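Local coordinates for protein enoyl-CoA Hydratase (Thermus thermophilus, PDB 1UIY) that probably catalyses the reversible hydration of (2E)-enoyl-CoA to (3S)-3-hydroxyacyl-CoA, a step of fatty acid beta-oxidation, as a homohexamer built from two trimers, at residues A[118-129]-A[174-184]. Numbering follows the deposited sequence.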
ATOM      1  N   LEU A 118      20.082   2.812  15.528  1.00 43.71           N
ATOM      2  CA  LEU A 118      19.981   3.604  16.740  1.00 44.58           C
ATOM      3  C   LEU A 118      20.966   4.760  16.643  1.00 46.72           C
ATOM      4  O   LEU A 118      21.941   4.700  15.888  1.00 47.90           O
ATOM      5  CB  LEU A 118      20.313   2.729  17.947  1.00 42.58           C
ATOM      6  CG  LEU A 118      19.439   1.483  18.098  1.00 40.47           C
ATOM      7  CD1 LEU A 118      20.129   0.474  18.972  1.00 41.17           C
ATOM      8  CD2 LEU A 118      18.096   1.861  18.665  1.00 38.84           C
ATOM      9  N   VAL A 119      20.721   5.812  17.415  1.00 47.93           N
ATOM     10  CA  VAL A 119      21.585   6.985  17.385  1.00 48.34           C
ATOM     11  C   VAL A 119      21.928   7.495  18.768  1.00 49.80           C
ATOM     12  O   VAL A 119      21.047   7.671  19.610  1.00 50.53           O
ATOM     13  CB  VAL A 119      20.919   8.163  16.623  1.00 46.82           C
ATOM     14  CG1 VAL A 119      21.860   9.347  16.589  1.00 45.43           C
ATOM     15  CG2 VAL A 119      20.530   7.741  15.212  1.00 45.32           C
ATOM     16  N   VAL A 120      23.213   7.727  18.999  1.00 51.90           N
ATOM     17  CA  VAL A 120      23.666   8.280  20.264  1.00 54.74           C
ATOM     18  C   VAL A 120      24.312   9.598  19.871  1.00 55.91           C
ATOM     19  O   VAL A 120      25.272   9.626  19.102  1.00 54.85           O
ATOM     20  CB  VAL A 120      24.698   7.387  20.956  1.00 55.40           C
ATOM     21  CG1 VAL A 120      25.061   7.984  22.300  1.00 56.51           C
ATOM     22  CG2 VAL A 120      24.133   5.990  21.141  1.00 56.48           C
HETATM   23  N   MSE A 121      23.765  10.690  20.389  1.00 58.31           N
HETATM   24  CA  MSE A 121      24.257  12.017  20.053  1.00 60.48           C
HETATM   25  C   MSE A 121      24.987  12.728  21.198  1.00 61.94           C
HETATM   26  O   MSE A 121      24.611  12.614  22.373  1.00 61.30           O
HETATM   27  CB  MSE A 121      23.080  12.868  19.562  1.00 59.82           C
HETATM   28  CG  MSE A 121      23.434  14.276  19.163  1.00 62.96           C
HETATM   29 SE   MSE A 121      21.911  15.255  18.473  1.00 66.53          SE
HETATM   30  CE  MSE A 121      22.595  15.631  16.719  1.00 65.81           C
ATOM     31  N   ASP A 122      26.041  13.452  20.832  1.00 62.50           N
ATOM     32  CA  ASP A 122      26.840  14.217  21.780  1.00 63.64           C
ATOM     33  C   ASP A 122      25.950  15.308  22.365  1.00 63.33           C
ATOM     34  O   ASP A 122      25.269  16.026  21.635  1.00 62.99           O
ATOM     35  CB  ASP A 122      28.036  14.854  21.058  1.00 65.92           C
ATOM     36  CG  ASP A 122      29.012  15.540  22.011  1.00 67.72           C
ATOM     37  OD1 ASP A 122      29.735  14.831  22.751  1.00 66.57           O
ATOM     38  OD2 ASP A 122      29.056  16.792  22.012  1.00 69.32           O
ATOM     39  N   GLU A 123      25.960  15.427  23.686  1.00 63.41           N
ATOM     40  CA  GLU A 123      25.151  16.416  24.381  1.00 63.97           C
ATOM     41  C   GLU A 123      25.339  17.824  23.840  1.00 63.74           C
ATOM     42  O   GLU A 123      24.550  18.714  24.139  1.00 62.60           O
ATOM     43  CB  GLU A 123      25.488  16.381  25.869  1.00 66.77           C
ATOM     44  CG  GLU A 123      24.896  17.500  26.700  1.00 70.41           C
ATOM     45  CD  GLU A 123      25.244  17.353  28.172  1.00 73.04           C
ATOM     46  OE1 GLU A 123      24.727  16.409  28.809  1.00 74.07           O
ATOM     47  OE2 GLU A 123      26.042  18.168  28.689  1.00 73.46           O
ATOM     48  N   GLU A 124      26.379  18.021  23.038  1.00 64.77           N
ATOM     49  CA  GLU A 124      26.663  19.338  22.473  1.00 65.81           C
ATOM     50  C   GLU A 124      26.554  19.379  20.953  1.00 64.69           C
ATOM     51  O   GLU A 124      26.811  20.412  20.330  1.00 63.28           O
ATOM     52  CB  GLU A 124      28.069  19.794  22.876  1.00 68.17           C
ATOM     53  CG  GLU A 124      28.315  19.836  24.373  1.00 71.81           C
ATOM     54  CD  GLU A 124      29.505  20.704  24.738  1.00 74.24           C
ATOM     55  OE1 GLU A 124      29.863  20.751  25.935  1.00 74.96           O
ATOM     56  OE2 GLU A 124      30.079  21.344  23.827  1.00 75.09           O
ATOM     57  N   ALA A 125      26.173  18.258  20.358  1.00 63.73           N
ATOM     58  CA  ALA A 125      26.061  18.187  18.914  1.00 63.04           C
ATOM     59  C   ALA A 125      24.778  18.809  18.399  1.00 62.99           C
ATOM     60  O   ALA A 125      23.854  19.083  19.164  1.00 63.81           O
ATOM     61  CB  ALA A 125      26.152  16.738  18.463  1.00 62.84           C
ATOM     62  N   ARG A 126      24.745  19.046  17.091  1.00 62.87           N
ATOM     63  CA  ARG A 126      23.573  19.595  16.428  1.00 62.32           C
ATOM     64  C   ARG A 126      23.217  18.718  15.225  1.00 60.84           C
ATOM     65  O   ARG A 126      24.062  17.988  14.694  1.00 60.76           O
ATOM     66  CB  ARG A 126      23.817  21.039  15.980  1.00 64.59           C
ATOM     67  CG  ARG A 126      23.681  22.047  17.105  1.00 69.13           C
ATOM     68  CD  ARG A 126      22.881  23.255  16.658  1.00 73.27           C
ATOM     69  NE  ARG A 126      22.471  24.096  17.782  1.00 77.31           N
ATOM     70  CZ  ARG A 126      21.604  25.103  17.682  1.00 79.92           C
ATOM     71  NH1 ARG A 126      21.053  25.398  16.510  1.00 80.36           N
ATOM     72  NH2 ARG A 126      21.282  25.815  18.755  1.00 81.74           N
ATOM     73  N   LEU A 127      21.961  18.793  14.804  1.00 58.19           N
ATOM     74  CA  LEU A 127      21.473  17.997  13.687  1.00 54.41           C
ATOM     75  C   LEU A 127      20.446  18.817  12.926  1.00 51.03           C
ATOM     76  O   LEU A 127      19.650  19.530  13.531  1.00 51.08           O
ATOM     77  CB  LEU A 127      20.821  16.725  14.227  1.00 55.82           C
ATOM     78  CG  LEU A 127      20.250  15.682  13.275  1.00 56.57           C
ATOM     79  CD1 LEU A 127      21.379  15.005  12.515  1.00 57.46           C
ATOM     80  CD2 LEU A 127      19.461  14.668  14.084  1.00 55.86           C
ATOM     81  N   GLY A 128      20.461  18.721  11.602  1.00 47.37           N
ATOM     82  CA  GLY A 128      19.508  19.475  10.818  1.00 44.23           C
ATOM     83  C   GLY A 128      19.549  19.209   9.329  1.00 43.01           C
ATOM     84  O   GLY A 128      20.599  18.913   8.757  1.00 42.45           O
ATOM     85  N   TYR A 129      18.388  19.326   8.699  1.00 41.85           N
ATOM     86  CA  TYR A 129      18.267  19.107   7.268  1.00 42.92           C
ATOM     87  C   TYR A 129      18.042  20.464   6.623  1.00 43.65           C
ATOM     88  O   TYR A 129      16.923  20.969   6.576  1.00 44.89           O
ATOM     89  CB  TYR A 129      17.107  18.151   6.998  1.00 41.91           C
ATOM     90  CG  TYR A 129      17.200  16.909   7.860  1.00 41.36           C
ATOM     91  CD1 TYR A 129      16.617  16.868   9.130  1.00 39.90           C
ATOM     92  CD2 TYR A 129      17.937  15.805   7.438  1.00 40.99           C
ATOM     93  CE1 TYR A 129      16.768  15.756   9.961  1.00 39.86           C
ATOM     94  CE2 TYR A 129      18.100  14.688   8.262  1.00 41.43           C
ATOM     95  CZ  TYR A 129      17.518  14.668   9.522  1.00 41.22           C
ATOM     96  OH  TYR A 129      17.719  13.580  10.347  1.00 39.22           O
ATOM     97  N   LEU A 174      14.478  11.485  17.062  1.00 45.80           N
ATOM     98  CA  LEU A 174      15.534  11.464  16.065  1.00 45.34           C
ATOM     99  C   LEU A 174      16.718  10.690  16.616  1.00 45.81           C
ATOM    100  O   LEU A 174      17.460  10.066  15.864  1.00 47.21           O
ATOM    101  CB  LEU A 174      15.967  12.885  15.700  1.00 45.78           C
ATOM    102  CG  LEU A 174      14.972  13.760  14.928  1.00 46.46           C
ATOM    103  CD1 LEU A 174      15.475  15.192  14.876  1.00 47.60           C
ATOM    104  CD2 LEU A 174      14.792  13.213  13.523  1.00 46.13           C
ATOM    105  N   VAL A 175      16.896  10.720  17.932  1.00 45.92           N
ATOM    106  CA  VAL A 175      18.002   9.994  18.554  1.00 47.69           C
ATOM    107  C   VAL A 175      17.516   9.206  19.765  1.00 48.40           C
ATOM    108  O   VAL A 175      16.564   9.613  20.432  1.00 48.64           O
ATOM    109  CB  VAL A 175      19.132  10.959  18.992  1.00 47.08           C
ATOM    110  CG1 VAL A 175      19.723  11.636  17.775  1.00 45.94           C
ATOM    111  CG2 VAL A 175      18.590  12.004  19.962  1.00 46.56           C
ATOM    112  N   ASN A 176      18.165   8.083  20.053  1.00 49.20           N
ATOM    113  CA  ASN A 176      17.748   7.263  21.184  1.00 51.87           C
ATOM    114  C   ASN A 176      18.333   7.719  22.510  1.00 53.17           C
ATOM    115  O   ASN A 176      17.618   7.792  23.510  1.00 53.27           O
ATOM    116  CB  ASN A 176      18.118   5.793  20.961  1.00 52.08           C
ATOM    117  CG  ASN A 176      17.450   5.199  19.739  1.00 52.16           C
ATOM    118  OD1 ASN A 176      17.895   5.395  18.605  1.00 52.58           O
ATOM    119  ND2 ASN A 176      16.364   4.476  19.963  1.00 52.82           N
ATOM    120  N   ARG A 177      19.631   8.020  22.519  1.00 54.91           N
ATOM    121  CA  ARG A 177      20.318   8.451  23.738  1.00 55.59           C
ATOM    122  C   ARG A 177      21.220   9.653  23.567  1.00 56.39           C
ATOM    123  O   ARG A 177      21.689   9.944  22.466  1.00 56.50           O
ATOM    124  CB  ARG A 177      21.156   7.310  24.317  1.00 55.09           C
ATOM    125  CG  ARG A 177      20.428   6.484  25.353  1.00 56.52           C
ATOM    126  CD  ARG A 177      20.080   5.104  24.846  1.00 56.47           C
ATOM    127  NE  ARG A 177      18.699   4.769  25.169  1.00 58.16           N
ATOM    128  CZ  ARG A 177      18.186   3.547  25.073  1.00 59.35           C
ATOM    129  NH1 ARG A 177      18.936   2.530  24.667  1.00 56.67           N
ATOM    130  NH2 ARG A 177      16.914   3.346  25.378  1.00 59.61           N
ATOM    131  N   ILE A 178      21.466  10.341  24.679  1.00 58.00           N
ATOM    132  CA  ILE A 178      22.336  11.513  24.696  1.00 58.82           C
ATOM    133  C   ILE A 178      23.501  11.262  25.645  1.00 60.21           C
ATOM    134  O   ILE A 178      23.300  11.058  26.840  1.00 60.00           O
ATOM    135  CB  ILE A 178      21.606  12.759  25.192  1.00 57.07           C
ATOM    136  CG1 ILE A 178      20.389  13.045  24.318  1.00 54.27           C
ATOM    137  CG2 ILE A 178      22.558  13.935  25.174  1.00 58.47           C
ATOM    138  CD1 ILE A 178      19.551  14.191  24.817  1.00 51.14           C
ATOM    139  N   ALA A 179      24.714  11.273  25.109  1.00 62.40           N
ATOM    140  CA  ALA A 179      25.904  11.046  25.921  1.00 63.83           C
ATOM    141  C   ALA A 179      26.447  12.382  26.396  1.00 65.35           C
ATOM    142  O   ALA A 179      26.396  13.377  25.671  1.00 65.21           O
ATOM    143  CB  ALA A 179      26.970  10.310  25.111  1.00 62.79           C
ATOM    144  N   PRO A 180      26.974  12.426  27.627  1.00 67.05           N
ATOM    145  CA  PRO A 180      27.522  13.680  28.150  1.00 67.68           C
ATOM    146  C   PRO A 180      28.641  14.147  27.223  1.00 68.67           C
ATOM    147  O   PRO A 180      29.362  13.325  26.652  1.00 69.17           O
ATOM    148  CB  PRO A 180      28.030  13.278  29.528  1.00 66.97           C
ATOM    149  CG  PRO A 180      28.420  11.834  29.328  1.00 66.65           C
ATOM    150  CD  PRO A 180      27.259  11.304  28.537  1.00 66.59           C
ATOM    151  N   PRO A 181      28.805  15.470  27.066  1.00 69.71           N
ATOM    152  CA  PRO A 181      29.860  15.978  26.182  1.00 70.28           C
ATOM    153  C   PRO A 181      31.171  15.245  26.386  1.00 70.55           C
ATOM    154  O   PRO A 181      31.770  15.323  27.458  1.00 71.74           O
ATOM    155  CB  PRO A 181      29.947  17.459  26.557  1.00 70.22           C
ATOM    156  CG  PRO A 181      29.488  17.479  27.984  1.00 70.54           C
ATOM    157  CD  PRO A 181      28.312  16.536  27.954  1.00 69.81           C
ATOM    158  N   GLY A 182      31.604  14.510  25.368  1.00 70.40           N
ATOM    159  CA  GLY A 182      32.851  13.788  25.494  1.00 71.26           C
ATOM    160  C   GLY A 182      32.945  12.471  24.752  1.00 72.13           C
ATOM    161  O   GLY A 182      33.808  12.310  23.886  1.00 72.72           O
ATOM    162  N   LYS A 183      32.085  11.514  25.083  1.00 71.94           N
ATOM    163  CA  LYS A 183      32.155  10.226  24.407  1.00 72.36           C
ATOM    164  C   LYS A 183      30.831   9.672  23.899  1.00 70.54           C
ATOM    165  O   LYS A 183      30.273   8.733  24.470  1.00 70.30           O
ATOM    166  CB  LYS A 183      32.826   9.174  25.305  1.00 74.83           C
ATOM    167  CG  LYS A 183      34.354   9.256  25.396  1.00 76.38           C
ATOM    168  CD  LYS A 183      34.828  10.226  26.476  1.00 77.90           C
ATOM    169  CE  LYS A 183      34.413   9.756  27.867  1.00 78.43           C
ATOM    170  NZ  LYS A 183      34.842  10.704  28.929  1.00 79.17           N
ATOM    171  N   ALA A 184      30.331  10.252  22.816  1.00 67.75           N
ATOM    172  CA  ALA A 184      29.100   9.767  22.235  1.00 64.66           C
ATOM    173  C   ALA A 184      29.457   8.378  21.738  1.00 63.61           C
ATOM    174  O   ALA A 184      28.658   7.451  21.820  1.00 64.47           O
ATOM    175  CB  ALA A 184      28.680  10.652  21.082  1.00 65.34           C
TER
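Asn176 reaches across to Leu118 and Val119 at the start of strand 118-122, just before strand 177-179 joins it, parallel, as the outermost strand of this chain's crotonase-fold sheet. Its CB lies 3.7 Å from Val119 O; with CG beside its own backbone N (chi1 -61°), the amide is carried back along the neighbouring strand. CG lies 3.6 Å from Leu118 CD2, OD1 accepts from Val119 N at 3.1 Å, the donor tilted 22° from the carbonyl plane, and ND2 bonds to Lys152 O of the second subunit. Asparagine suits this place because one amide both accepts and donates; an alanine here would probably leave Val119 N without this acceptor and Lys152 O without this donor. Val119 O takes both Asn176 N and Arg177 N, Met121 N donates to Arg177 O at 3.0 Å and Met121 O accepts from Ala179 N. Val119 and Val175 touch through CG1, valine setting a methyl close to the strand for buried packing. Short Asp122 sets OD1 3.2 Å from Gly182 N, just before Lys183, the N-cap of helix 184-197; glycine is consistent with backbone angles that would press a CB against Pro181 O. Side-chain acceptors thus extend the backbone pairing at both ends, one amide also reaching the subunit interface.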